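PDB 5VQE: beta-glucoside phosphorylase BglX from Unidentified, which probably transfers the glucosyl unit of beta-glucosides to phosphate, as a glycoside phosphorylase of glycoside hydrolase family 3. Local coordinates for residues 32-44 against 57-71. Residues are numbered along the deposited sequence; the frame is centred on the assembly and turned at random.
Sequences EKLGQLICEIIWD and FLPGAVMYRPFKAKR
E40 N donates to A61 O at 3.0 Å and E40 O accepts from M63 N, rungs of a parallel ladder between strands 38-42 and 61-64. I42 repeats the pattern, its N bonding to M63 O and its O receiving R65 N almost straight (167°).

Salt bridging fastens the far end. R71 grips D44 side-on, NE to OD1 at 2.7 Å and NH2 to OD2 at 3.1 Å, with the carboxylate and guanidinium planes 25° apart. The D44 carboxylate stands anti to its own nitrogen (chi1 -173°), which carries it to R71. The CB of D44 lies over a face of the F67 ring, 3.8 Å from its centroid; a water links OD1 to K68 N. A leucine in place of R71 would probably leave the D44 carboxylate without its charged mate and freer to turn.

Apolar contacts alternate across the sheet. I38 CD1 sits over the centre of the F57 ring. I42 CD1 presses on V62 CG1 at 3.6 Å, on the face covered by helix 69-82. On the other face C39 CB meets A61 CB, and M63 CE touches I41 CG1 while the M63 side chain reaches the bound 2-fluoroglucose. A polar contact sits at the F57 ring edge, where E40 OE2, hydrogen-bonded to T319, lies near the ring plane.

Such parallel pairing, with a strand residue such as M63 reaching the sugar, is as expected of the TIM-barrel-type N-terminal domain found in family 3 glycoside hydrolases.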
loop_
_atom_site.group_PDB
_atom_site.type_symbol
_atom_site.label_atom_id
_atom_site.label_comp_id
_atom_site.label_asym_id
_atom_site.label_seq_id
_atom_site.Cartn_x
_atom_site.Cartn_y
_atom_site.Cartn_z
ATOM N N GLU A 32 -23.556 -17.027 -12.350
ATOM C CA GLU A 32 -23.462 -15.582 -12.179
ATOM C C GLU A 32 -23.095 -15.220 -10.749
ATOM O O GLU A 32 -22.353 -14.257 -10.515
ATOM C CB GLU A 32 -24.785 -14.918 -12.557
ATOM C CG GLU A 32 -25.032 -14.844 -14.036
ATOM C CD GLU A 32 -26.397 -14.285 -14.352
ATOM O OE1 GLU A 32 -27.405 -14.825 -13.834
ATOM O OE2 GLU A 32 -26.454 -13.286 -15.089
ATOM N N LYS A 33 -23.625 -15.962 -9.778
ATOM C CA LYS A 33 -23.258 -15.719 -8.388
ATOM C C LYS A 33 -21.783 -16.026 -8.161
ATOM O O LYS A 33 -21.061 -15.238 -7.539
ATOM C CB LYS A 33 -24.145 -16.544 -7.456
ATOM C CG LYS A 33 -25.569 -16.018 -7.318
ATOM C CD LYS A 33 -26.423 -16.983 -6.502
ATOM C CE LYS A 33 -27.900 -16.659 -6.578
ATOM N NZ LYS A 33 -28.707 -17.639 -5.790
ATOM N N LEU A 34 -21.306 -17.161 -8.687
ATOM C CA LEU A 34 -19.885 -17.484 -8.575
ATOM C C LEU A 34 -19.018 -16.392 -9.195
ATOM O O LEU A 34 -17.956 -16.050 -8.660
ATOM C CB LEU A 34 -19.597 -18.841 -9.230
ATOM C CG LEU A 34 -20.223 -20.062 -8.541
ATOM C CD1 LEU A 34 -20.017 -21.332 -9.362
ATOM C CD2 LEU A 34 -19.655 -20.244 -7.138
ATOM N N GLY A 35 -19.448 -15.828 -10.324
ATOM C CA GLY A 35 -18.654 -14.787 -10.957
ATOM C C GLY A 35 -18.591 -13.521 -10.117
ATOM O O GLY A 35 -17.569 -12.827 -10.098
ATOM N N GLN A 36 -19.683 -13.196 -9.422
ATOM C CA GLN A 36 -19.685 -12.031 -8.537
ATOM C C GLN A 36 -18.586 -12.117 -7.483
ATOM O O GLN A 36 -18.121 -11.083 -6.987
ATOM C CB GLN A 36 -21.042 -11.894 -7.841
ATOM C CG GLN A 36 -22.151 -11.316 -8.707
ATOM C CD GLN A 36 -21.847 -9.914 -9.180
ATOM O OE1 GLN A 36 -21.764 -8.982 -8.379
ATOM N NE2 GLN A 36 -21.658 -9.756 -10.487
ATOM N N LEU A 37 -18.176 -13.331 -7.115
ATOM C CA LEU A 37 -17.151 -13.512 -6.094
ATOM C C LEU A 37 -15.772 -13.058 -6.551
ATOM O O LEU A 37 -14.879 -12.922 -5.709
ATOM C CB LEU A 37 -17.051 -14.979 -5.688
ATOM C CG LEU A 37 -18.319 -15.696 -5.221
ATOM C CD1 LEU A 37 -18.008 -17.146 -5.002
ATOM C CD2 LEU A 37 -18.865 -15.087 -3.951
ATOM N N ILE A 38 -15.562 -12.852 -7.851
ATOM C CA ILE A 38 -14.221 -12.718 -8.418
ATOM C C ILE A 38 -13.953 -11.262 -8.774
ATOM O O ILE A 38 -14.759 -10.618 -9.453
ATOM C CB ILE A 38 -14.042 -13.612 -9.659
ATOM C CG1 ILE A 38 -14.147 -15.087 -9.275
ATOM C CG2 ILE A 38 -12.683 -13.349 -10.319
ATOM C CD1 ILE A 38 -14.285 -16.031 -10.464
ATOM N N CYS A 39 -12.813 -10.753 -8.326
ATOM C CA CYS A 39 -12.249 -9.516 -8.846
ATOM C C CYS A 39 -11.139 -9.856 -9.830
ATOM O O CYS A 39 -10.226 -10.620 -9.496
ATOM C CB CYS A 39 -11.693 -8.643 -7.724
ATOM S SG CYS A 39 -10.896 -7.175 -8.356
ATOM N N GLU A 40 -11.212 -9.285 -11.029
ATOM C CA GLU A 40 -10.210 -9.505 -12.065
ATOM C C GLU A 40 -9.294 -8.296 -12.211
ATOM O O GLU A 40 -9.752 -7.150 -12.198
ATOM C CB GLU A 40 -10.882 -9.800 -13.405
ATOM C CG GLU A 40 -11.363 -11.222 -13.557
ATOM C CD GLU A 40 -10.210 -12.224 -13.609
ATOM O OE1 GLU A 40 -9.215 -11.975 -14.323
ATOM O OE2 GLU A 40 -10.289 -13.252 -12.910
ATOM N N ILE A 41 -8.002 -8.558 -12.383
ATOM C CA ILE A 41 -7.024 -7.493 -12.571
ATOM C C ILE A 41 -7.075 -7.008 -14.014
ATOM O O ILE A 41 -7.369 -7.768 -14.940
ATOM C CB ILE A 41 -5.612 -7.980 -12.181
ATOM C CG1 ILE A 41 -4.686 -6.789 -11.940
ATOM C CG2 ILE A 41 -5.033 -8.911 -13.244
ATOM C CD1 ILE A 41 -3.363 -7.179 -11.293
ATOM N N ILE A 42 -6.783 -5.725 -14.213
ATOM C CA ILE A 42 -6.800 -5.121 -15.537
ATOM C C ILE A 42 -5.533 -4.302 -15.730
ATOM O O ILE A 42 -5.152 -3.512 -14.858
ATOM C CB ILE A 42 -8.063 -4.261 -15.742
ATOM C CG1 ILE A 42 -9.245 -5.198 -15.991
ATOM C CG2 ILE A 42 -7.887 -3.281 -16.900
ATOM C CD1 ILE A 42 -10.556 -4.534 -16.087
ATOM N N TRP A 43 -4.884 -4.498 -16.876
ATOM C CA TRP A 43 -3.705 -3.746 -17.281
ATOM C C TRP A 43 -3.962 -3.155 -18.660
ATOM O O TRP A 43 -4.830 -3.620 -19.403
ATOM C CB TRP A 43 -2.423 -4.611 -17.334
ATOM C CG TRP A 43 -2.580 -6.070 -16.957
ATOM C CD1 TRP A 43 -3.499 -6.958 -17.445
ATOM C CD2 TRP A 43 -1.764 -6.811 -16.036
ATOM N NE1 TRP A 43 -3.319 -8.192 -16.872
ATOM C CE2 TRP A 43 -2.259 -8.131 -16.007
ATOM C CE3 TRP A 43 -0.669 -6.485 -15.228
ATOM C CZ2 TRP A 43 -1.697 -9.122 -15.202
ATOM C CZ3 TRP A 43 -0.114 -7.473 -14.430
ATOM C CH2 TRP A 43 -0.629 -8.773 -14.424
ATOM N N ASP A 44 -3.197 -2.123 -18.997
ATOM C CA ASP A 44 -3.288 -1.470 -20.305
ATOM C C ASP A 44 -1.973 -1.709 -21.049
ATOM O O ASP A 44 -1.010 -0.957 -20.906
ATOM C CB ASP A 44 -3.585 0.020 -20.164
ATOM C CG ASP A 44 -3.863 0.691 -21.512
ATOM O OD1 ASP A 44 -3.981 1.934 -21.554
ATOM O OD2 ASP A 44 -3.984 -0.030 -22.524
ATOM N N PHE A 57 -16.474 -15.794 -17.317
ATOM C CA PHE A 57 -17.462 -15.585 -16.273
ATOM C C PHE A 57 -17.712 -14.087 -16.212
ATOM O O PHE A 57 -17.011 -13.298 -16.850
ATOM C CB PHE A 57 -16.982 -16.125 -14.923
ATOM C CG PHE A 57 -15.591 -15.690 -14.559
ATOM C CD1 PHE A 57 -14.517 -16.535 -14.762
ATOM C CD2 PHE A 57 -15.360 -14.435 -14.022
ATOM C CE1 PHE A 57 -13.238 -16.146 -14.434
ATOM C CE2 PHE A 57 -14.088 -14.036 -13.689
ATOM C CZ PHE A 57 -13.018 -14.894 -13.898
ATOM N N LEU A 58 -18.713 -13.703 -15.429
ATOM C CA LEU A 58 -19.051 -12.292 -15.275
ATOM C C LEU A 58 -18.585 -11.822 -13.901
ATOM O O LEU A 58 -19.221 -12.150 -12.885
ATOM C CB LEU A 58 -20.557 -12.082 -15.454
ATOM C CG LEU A 58 -21.070 -12.581 -16.823
ATOM C CD1 LEU A 58 -22.597 -12.457 -16.945
ATOM C CD2 LEU A 58 -20.382 -11.868 -17.997
ATOM N N PRO A 59 -17.482 -11.077 -13.809
ATOM C CA PRO A 59 -16.883 -10.808 -12.498
ATOM C C PRO A 59 -17.679 -9.791 -11.700
ATOM O O PRO A 59 -18.476 -9.013 -12.233
ATOM C CB PRO A 59 -15.491 -10.268 -12.841
ATOM C CG PRO A 59 -15.662 -9.629 -14.172
ATOM C CD PRO A 59 -16.688 -10.481 -14.901
ATOM N N GLY A 60 -17.432 -9.795 -10.392
ATOM C CA GLY A 60 -18.082 -8.845 -9.508
ATOM C C GLY A 60 -17.324 -7.534 -9.392
ATOM O O GLY A 60 -17.906 -6.517 -9.003
ATOM N N ALA A 61 -16.034 -7.544 -9.724
ATOM C CA ALA A 61 -15.188 -6.367 -9.567
ATOM C C ALA A 61 -13.978 -6.482 -10.484
ATOM O O ALA A 61 -13.675 -7.555 -11.007
ATOM C CB ALA A 61 -14.730 -6.198 -8.111
ATOM N N VAL A 62 -13.302 -5.347 -10.687
ATOM C CA VAL A 62 -11.990 -5.306 -11.314
ATOM C C VAL A 62 -11.101 -4.386 -10.493
ATOM O O VAL A 62 -11.581 -3.545 -9.731
ATOM C CB VAL A 62 -12.034 -4.822 -12.779
ATOM C CG1 VAL A 62 -12.878 -5.752 -13.622
ATOM C CG2 VAL A 62 -12.570 -3.401 -12.861
ATOM N N MET A 63 -9.788 -4.560 -10.654
ATOM C CA MET A 63 -8.793 -3.635 -10.122
ATOM C C MET A 63 -7.904 -3.155 -11.260
ATOM O O MET A 63 -7.418 -3.967 -12.053
ATOM C CB MET A 63 -7.918 -4.276 -9.040
ATOM C CG MET A 63 -7.075 -3.229 -8.284
ATOM S SD MET A 63 -5.563 -3.813 -7.485
ATOM C CE MET A 63 -4.504 -4.021 -8.911
ATOM N N TYR A 64 -7.699 -1.843 -11.340
ATOM C CA TYR A 64 -6.810 -1.249 -12.331
ATOM C C TYR A 64 -5.387 -1.253 -11.784
ATOM O O TYR A 64 -5.134 -0.728 -10.693
ATOM C CB TYR A 64 -7.211 0.190 -12.670
ATOM C CG TYR A 64 -8.567 0.379 -13.324
ATOM C CD1 TYR A 64 -9.118 -0.600 -14.132
ATOM C CD2 TYR A 64 -9.284 1.552 -13.144
ATOM C CE1 TYR A 64 -10.344 -0.424 -14.731
ATOM C CE2 TYR A 64 -10.522 1.736 -13.740
ATOM C CZ TYR A 64 -11.041 0.743 -14.536
ATOM O OH TYR A 64 -12.265 0.911 -15.133
ATOM N N ARG A 65 -4.468 -1.860 -12.530
ATOM C CA ARG A 65 -3.049 -1.591 -12.359
ATOM C C ARG A 65 -2.768 -0.156 -12.778
ATOM O O ARG A 65 -3.623 0.503 -13.373
ATOM C CB ARG A 65 -2.215 -2.560 -13.190
ATOM C CG ARG A 65 -2.169 -3.979 -12.636
ATOM C CD ARG A 65 -1.361 -4.080 -11.336
ATOM N NE ARG A 65 -0.046 -3.453 -11.436
ATOM C CZ ARG A 65 0.955 -3.927 -12.172
ATOM N NH1 ARG A 65 0.797 -5.034 -12.887
ATOM N NH2 ARG A 65 2.116 -3.288 -12.202
ATOM N N PRO A 66 -1.574 0.361 -12.489
ATOM C CA PRO A 66 -1.274 1.749 -12.869
ATOM C C PRO A 66 -1.111 1.921 -14.368
ATOM O O PRO A 66 -0.147 1.435 -14.967
ATOM C CB PRO A 66 0.039 2.055 -12.133
ATOM C CG PRO A 66 0.204 0.983 -11.129
ATOM C CD PRO A 66 -0.493 -0.226 -11.681
ATOM N N PHE A 67 -2.075 2.585 -14.985
ATOM C CA PHE A 67 -1.907 3.128 -16.320
ATOM C C PHE A 67 -2.567 4.507 -16.318
ATOM O O PHE A 67 -2.905 5.045 -15.260
ATOM C CB PHE A 67 -2.438 2.146 -17.375
ATOM C CG PHE A 67 -3.843 1.669 -17.137
ATOM C CD1 PHE A 67 -4.086 0.518 -16.405
ATOM C CD2 PHE A 67 -4.915 2.349 -17.677
ATOM C CE1 PHE A 67 -5.374 0.067 -16.197
ATOM C CE2 PHE A 67 -6.211 1.901 -17.474
ATOM C CZ PHE A 67 -6.440 0.758 -16.731
ATOM N N LYS A 68 -2.736 5.100 -17.495
ATOM C CA LYS A 68 -3.072 6.517 -17.566
ATOM C C LYS A 68 -4.512 6.784 -17.145
ATOM O O LYS A 68 -5.427 6.016 -17.457
ATOM C CB LYS A 68 -2.842 7.051 -18.981
ATOM C CG LYS A 68 -1.378 7.310 -19.296
ATOM C CD LYS A 68 -1.201 7.881 -20.696
ATOM C CE LYS A 68 0.258 7.828 -21.153
ATOM N NZ LYS A 68 0.679 6.441 -21.506
ATOM N N ALA A 69 -4.706 7.914 -16.458
ATOM C CA ALA A 69 -6.027 8.275 -15.962
ATOM C C ALA A 69 -7.062 8.294 -17.075
ATOM O O ALA A 69 -8.198 7.846 -16.886
ATOM C CB ALA A 69 -5.972 9.641 -15.283
ATOM N N LYS A 70 -6.701 8.825 -18.242
ATOM C CA LYS A 70 -7.667 8.900 -19.332
ATOM C C LYS A 70 -8.086 7.512 -19.794
ATOM O O LYS A 70 -9.249 7.303 -20.157
ATOM C CB LYS A 70 -7.085 9.711 -20.492
ATOM C CG LYS A 70 -7.780 9.483 -21.813
ATOM N N ARG A 71 -7.163 6.550 -19.771
ATOM C CA ARG A 71 -7.501 5.180 -20.139
ATOM C C ARG A 71 -8.355 4.513 -19.066
ATOM O O ARG A 71 -9.290 3.766 -19.386
ATOM C CB ARG A 71 -6.226 4.373 -20.391
ATOM C CG ARG A 71 -5.444 4.827 -21.613
ATOM C CD ARG A 71 -6.124 4.401 -22.903
ATOM N NE ARG A 71 -5.872 2.997 -23.210
ATOM C CZ ARG A 71 -6.345 2.370 -24.282
ATOM N NH1 ARG A 71 -7.107 3.019 -25.152
ATOM N NH2 ARG A 71 -6.060 1.092 -24.481
HETATM O O HOH W 1 -21.803 -12.169 -12.296
HETATM O O HOH W 2 -20.510 -7.248 -11.592
HETATM O O HOH W 3 -2.297 3.864 -20.095
#